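Local coordinates for protein benzyl alcohol dehydrogenase (Acinetobacter calcoaceticus, PDB 1F8F) that catalyses the NAD-dependent oxidation of benzyl alcohol to benzaldehyde, as a zinc-containing member of the alcohol dehydrogenase family, at residues L48-R51 with P56-L59; K232-T237 with F339-K344. All blocks are in the same frame, centred on the assembly; numbering follows the deposited sequence.

Contact 1: L48-R51 with P56-L59; sequences LIVR and PVPL
Val50 and Val57 meet across a short loop that turns back on the helix it has just left. One methyl does most of the touching: CG1 of Val50 runs into the branch point of the other valine, 3.7 Å from Val57 CB, with Val57 CG2 alongside at 4.0 Å from the same methyl. The CB of Val50 does not itself face the loop; it is the first torsion, which sets CG1 anti to the backbone N (chi1 166°), that carries the methyl across. Val57 has almost the same torsion, yet its CB bond already points at the helix, and the two side chains cross at a slant rather than lying flush. Val57 is also packed against Phe116.

Leu59 makes the second touch, against the backbone carbonyls of Val50 and Arg51. Its CD1 is the outermost atom of a nearly straight branch (chi2 164°) and comes to rest 4.0 Å from Arg51 O, with Val50 O a little farther off. The Arg51 side chain leaves in the other direction: its guanidinium lies over Leu48 instead, with Leu48 CD2 3.3 Å above the plane and displaced toward the rim.

Hydrogen bonding between helix and loop is indirect. The amide NE2 of Gln53 is bonded to both Val50 O and Val57 O, so one side chain from the turn ties the two backbones together beside the valine contact, while Asn136 holds Pro58 O. The pair of segments thus forms a compact helix-to-loop turn in the GroES-like domain, on the chain between Cys44 and His65, two of the protein ligands of the zinc that medium-chain alcohol dehydrogenases use in catalysis.

Contact 2: K232-T237 with F339-K344; sequences KQLGAT and FDQLVK
Leu234 overlaps Leu342 methyl to methyl, CD1 of the first lying 3.9 Å from CD2 of the second, where the nucleotide-binding Rossmann domain meets the chain leading back into the other domain. The two leucines are set at an angle to each other. The CB of Leu234 points toward 339-344, whereas Leu342 starts off to one side and reaches across through its branch, CG lying anti to the carbonyl carbon (chi1 -46°). The other methyl of Leu234, CD2, rests on Gln341 CB at 4.1 Å; the two side chains run antiparallel as they pass, and Gln341 bends about its CB-CG bond on its way to the amide.

Leu204 of helix 201-213, which follows the glycine-rich turn at the NAD, touches both leucines, and Leu208 adds to the cover over Leu234. The short 3-10 turn that presents Gln341 and Leu342 is held by Leu342 N on Phe339 O at 3.1 Å, and it runs directly into strand 343-347.

In 232-237, helix 225-234 ends in a Schellman motif. Gly235 takes a positive phi of 113°, and the chain turns away toward strand 238-241. Leu234 O is bonded to Lys211 NZ. Lys232 reaches forward past the turn, with a weak bond to Thr237 O and a shorter one to Ala236 O: NZ sits 3.0 Å from that oxygen, in the carbonyl plane on a lone pair, at a C=O...N angle of 144°.

Overall arrangement
The chain completes contact 1 before it begins contact 2. Their centres are 30 Å apart, on opposite sides of the chain's centre, and their nearest atoms stay about 13 Å from each other. Contact 1 is local to the GroES-like domain, between helix 45-51 and the loop before strand 66-74. Contact 2 joins segments more than a hundred residues apart, bringing the Rossmann domain against the 3-10 turn just before strand 343-347. The mixed sheet connects the two regions: strand 365-369 pairs with both 343-347 and 33-42, and the latter leads into helix 45-51. The side chains of Val50 and Leu342 lie about 9 and 8 Å from a bound NAD, near the cofactor but not touching it.

Contact 1: L48-R51 with P56-L59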
loop_
_atom_site.group_PDB
_atom_site.type_symbol
_atom_site.label_atom_id
_atom_site.label_comp_id
_atom_site.label_asym_id
_atom_site.label_seq_id
_atom_site.Cartn_x
_atom_site.Cartn_y
_atom_site.Cartn_z
ATOM N N LEU A 48 -0.876 -36.751 -1.514
ATOM C CA LEU A 48 -0.032 -37.685 -2.222
ATOM C C LEU A 48 1.436 -37.578 -1.895
ATOM O O LEU A 48 2.090 -38.573 -1.579
ATOM C CB LEU A 48 -0.271 -37.501 -3.717
ATOM C CG LEU A 48 -1.695 -37.861 -4.187
ATOM C CD1 LEU A 48 -1.730 -37.881 -5.700
ATOM C CD2 LEU A 48 -2.145 -39.152 -3.553
ATOM N N ILE A 49 1.958 -36.341 -1.916
ATOM C CA ILE A 49 3.356 -36.122 -1.561
ATOM C C ILE A 49 3.607 -36.532 -0.114
ATOM O O ILE A 49 4.780 -36.799 0.096
ATOM C CB ILE A 49 3.902 -34.699 -1.806
ATOM C CG1 ILE A 49 3.199 -33.654 -0.929
ATOM C CG2 ILE A 49 3.814 -34.258 -3.253
ATOM C CD1 ILE A 49 3.682 -33.562 0.511
ATOM N N VAL A 50 2.691 -36.605 0.832
ATOM C CA VAL A 50 2.887 -37.002 2.216
ATOM C C VAL A 50 2.923 -38.510 2.433
ATOM O O VAL A 50 3.495 -39.081 3.365
ATOM C CB VAL A 50 1.729 -36.403 3.047
ATOM C CG1 VAL A 50 1.531 -36.934 4.457
ATOM C CG2 VAL A 50 1.913 -34.884 3.127
ATOM N N ARG A 51 2.265 -39.223 1.532
ATOM C CA ARG A 51 2.172 -40.679 1.507
ATOM C C ARG A 51 3.526 -41.240 1.045
ATOM O O ARG A 51 4.155 -42.066 1.695
ATOM C CB ARG A 51 0.990 -40.982 0.585
ATOM C CG ARG A 51 0.875 -42.409 0.121
ATOM C CD ARG A 51 0.273 -42.630 -1.246
ATOM N NE ARG A 51 1.013 -41.989 -2.322
ATOM C CZ ARG A 51 0.573 -41.817 -3.561
ATOM N NH1 ARG A 51 -0.668 -42.190 -3.872
ATOM N NH2 ARG A 51 1.302 -41.213 -4.487
ATOM N N PRO A 56 7.863 -35.352 6.006
ATOM C CA PRO A 56 7.792 -36.226 7.142
ATOM C C PRO A 56 6.616 -36.226 8.087
ATOM O O PRO A 56 6.844 -36.183 9.307
ATOM C CB PRO A 56 9.083 -35.928 7.925
ATOM C CG PRO A 56 9.393 -34.515 7.579
ATOM C CD PRO A 56 8.922 -34.321 6.162
ATOM N N VAL A 57 5.402 -36.403 7.572
ATOM C CA VAL A 57 4.261 -36.579 8.483
ATOM C C VAL A 57 4.419 -38.041 8.902
ATOM O O VAL A 57 4.700 -38.899 8.070
ATOM C CB VAL A 57 2.901 -36.300 7.855
ATOM C CG1 VAL A 57 1.755 -36.827 8.704
ATOM C CG2 VAL A 57 2.704 -34.808 7.606
ATOM N N PRO A 58 4.341 -38.310 10.185
ATOM C CA PRO A 58 4.505 -39.653 10.705
ATOM C C PRO A 58 3.359 -40.592 10.382
ATOM O O PRO A 58 2.205 -40.318 10.727
ATOM C CB PRO A 58 4.676 -39.433 12.196
ATOM C CG PRO A 58 3.965 -38.164 12.491
ATOM C CD PRO A 58 4.042 -37.326 11.249
ATOM N N LEU A 59 3.703 -41.731 9.785
ATOM C CA LEU A 59 2.806 -42.813 9.408
ATOM C C LEU A 59 2.936 -43.995 10.357
ATOM O O LEU A 59 4.027 -44.343 10.809
ATOM C CB LEU A 59 3.117 -43.293 7.992
ATOM C CG LEU A 59 3.061 -42.223 6.907
ATOM C CD1 LEU A 59 3.752 -42.675 5.631
ATOM C CD2 LEU A 59 1.612 -41.836 6.653
#

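Contact 2: K232-T237 with F339-K344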
loop_
_atom_site.group_PDB
_atom_site.type_symbol
_atom_site.label_atom_id
_atom_site.label_comp_id
_atom_site.label_asym_id
_atom_site.label_seq_id
_atom_site.Cartn_x
_atom_site.Cartn_y
_atom_site.Cartn_z
ATOM N N LYS A 232 -8.831 -22.428 -21.873
ATOM C CA LYS A 232 -9.401 -21.642 -22.943
ATOM C C LYS A 232 -10.922 -21.556 -22.903
ATOM O O LYS A 232 -11.506 -20.512 -23.183
ATOM C CB LYS A 232 -9.079 -22.408 -24.237
ATOM C CG LYS A 232 -8.401 -21.601 -25.297
ATOM C CD LYS A 232 -9.308 -20.480 -25.817
ATOM C CE LYS A 232 -8.303 -19.402 -26.289
ATOM N NZ LYS A 232 -8.998 -18.095 -26.365
ATOM N N GLN A 233 -11.577 -22.683 -22.604
ATOM C CA GLN A 233 -13.016 -22.755 -22.409
ATOM C C GLN A 233 -13.344 -21.986 -21.120
ATOM O O GLN A 233 -14.436 -21.410 -21.042
ATOM C CB GLN A 233 -13.505 -24.200 -22.381
ATOM C CG GLN A 233 -13.182 -25.091 -23.570
ATOM C CD GLN A 233 -13.463 -26.563 -23.340
ATOM O OE1 GLN A 233 -13.810 -26.944 -22.223
ATOM N NE2 GLN A 233 -13.387 -27.438 -24.339
ATOM N N LEU A 234 -12.453 -21.868 -20.141
ATOM C CA LEU A 234 -12.717 -21.104 -18.926
ATOM C C LEU A 234 -12.470 -19.621 -19.183
ATOM O O LEU A 234 -12.846 -18.798 -18.343
ATOM C CB LEU A 234 -12.004 -21.644 -17.672
ATOM C CG LEU A 234 -12.318 -23.082 -17.258
ATOM C CD1 LEU A 234 -11.428 -23.708 -16.192
ATOM C CD2 LEU A 234 -13.707 -23.229 -16.669
ATOM N N GLY A 235 -11.889 -19.229 -20.317
ATOM C CA GLY A 235 -11.667 -17.841 -20.660
ATOM C C GLY A 235 -10.213 -17.366 -20.711
ATOM O O GLY A 235 -9.887 -16.152 -20.573
ATOM N N ALA A 236 -9.287 -18.310 -20.979
ATOM C CA ALA A 236 -7.889 -17.876 -21.165
ATOM C C ALA A 236 -7.895 -17.197 -22.552
ATOM O O ALA A 236 -8.593 -17.771 -23.421
ATOM C CB ALA A 236 -6.888 -19.002 -21.184
ATOM N N THR A 237 -7.266 -16.038 -22.665
ATOM C CA THR A 237 -7.212 -15.383 -23.959
ATOM C C THR A 237 -6.174 -16.139 -24.821
ATOM O O THR A 237 -6.340 -16.099 -26.027
ATOM C CB THR A 237 -6.724 -13.920 -23.969
ATOM O OG1 THR A 237 -5.420 -13.874 -23.342
ATOM C CG2 THR A 237 -7.695 -12.940 -23.314
ATOM N N PHE A 339 -15.806 -22.615 -10.384
ATOM C CA PHE A 339 -14.824 -23.610 -9.988
ATOM C C PHE A 339 -15.424 -25.010 -10.017
ATOM O O PHE A 339 -14.634 -25.942 -10.076
ATOM C CB PHE A 339 -14.174 -23.397 -8.599
ATOM C CG PHE A 339 -15.106 -23.788 -7.480
ATOM C CD1 PHE A 339 -16.146 -22.930 -7.117
ATOM C CD2 PHE A 339 -15.017 -25.004 -6.848
ATOM C CE1 PHE A 339 -17.058 -23.220 -6.132
ATOM C CE2 PHE A 339 -15.937 -25.350 -5.871
ATOM C CZ PHE A 339 -16.937 -24.458 -5.501
ATOM N N ASP A 340 -16.744 -25.188 -9.974
ATOM C CA ASP A 340 -17.360 -26.485 -10.148
ATOM C C ASP A 340 -16.959 -27.170 -11.460
ATOM O O ASP A 340 -17.137 -28.379 -11.619
ATOM C CB ASP A 340 -18.885 -26.442 -10.099
ATOM C CG ASP A 340 -19.597 -25.635 -11.143
ATOM O OD1 ASP A 340 -19.068 -24.710 -11.781
ATOM O OD2 ASP A 340 -20.774 -25.964 -11.393
ATOM N N GLN A 341 -16.421 -26.473 -12.451
ATOM C CA GLN A 341 -15.966 -27.125 -13.673
ATOM C C GLN A 341 -14.652 -27.879 -13.525
ATOM O O GLN A 341 -14.357 -28.567 -14.493
ATOM C CB GLN A 341 -15.862 -26.195 -14.887
ATOM C CG GLN A 341 -17.153 -25.406 -14.941
ATOM C CD GLN A 341 -17.862 -25.356 -16.242
ATOM O OE1 GLN A 341 -18.207 -26.443 -16.764
ATOM N NE2 GLN A 341 -18.050 -24.085 -16.665
ATOM N N LEU A 342 -13.951 -27.801 -12.397
ATOM C CA LEU A 342 -12.727 -28.596 -12.247
ATOM C C LEU A 342 -13.007 -29.937 -11.561
ATOM O O LEU A 342 -12.103 -30.758 -11.287
ATOM C CB LEU A 342 -11.773 -27.764 -11.371
ATOM C CG LEU A 342 -11.629 -26.288 -11.720
ATOM C CD1 LEU A 342 -10.700 -25.518 -10.762
ATOM C CD2 LEU A 342 -11.078 -26.083 -13.131
ATOM N N VAL A 343 -14.254 -30.171 -11.152
ATOM C CA VAL A 343 -14.562 -31.297 -10.289
ATOM C C VAL A 343 -15.103 -32.601 -10.820
ATOM O O VAL A 343 -16.032 -32.496 -11.627
ATOM C CB VAL A 343 -15.547 -30.719 -9.210
ATOM C CG1 VAL A 343 -16.288 -31.715 -8.382
ATOM C CG2 VAL A 343 -14.650 -29.855 -8.275
ATOM N N LYS A 344 -14.631 -33.732 -10.254
ATOM C CA LYS A 344 -15.244 -35.031 -10.560
ATOM C C LYS A 344 -15.391 -35.874 -9.278
ATOM O O LYS A 344 -14.457 -36.017 -8.483
ATOM C CB LYS A 344 -14.468 -35.802 -11.621
ATOM C CG LYS A 344 -14.994 -37.180 -11.974
ATOM C CD LYS A 344 -14.002 -38.004 -12.799
ATOM C CE LYS A 344 -14.551 -39.229 -13.509
ATOM N NZ LYS A 344 -15.009 -40.282 -12.551
#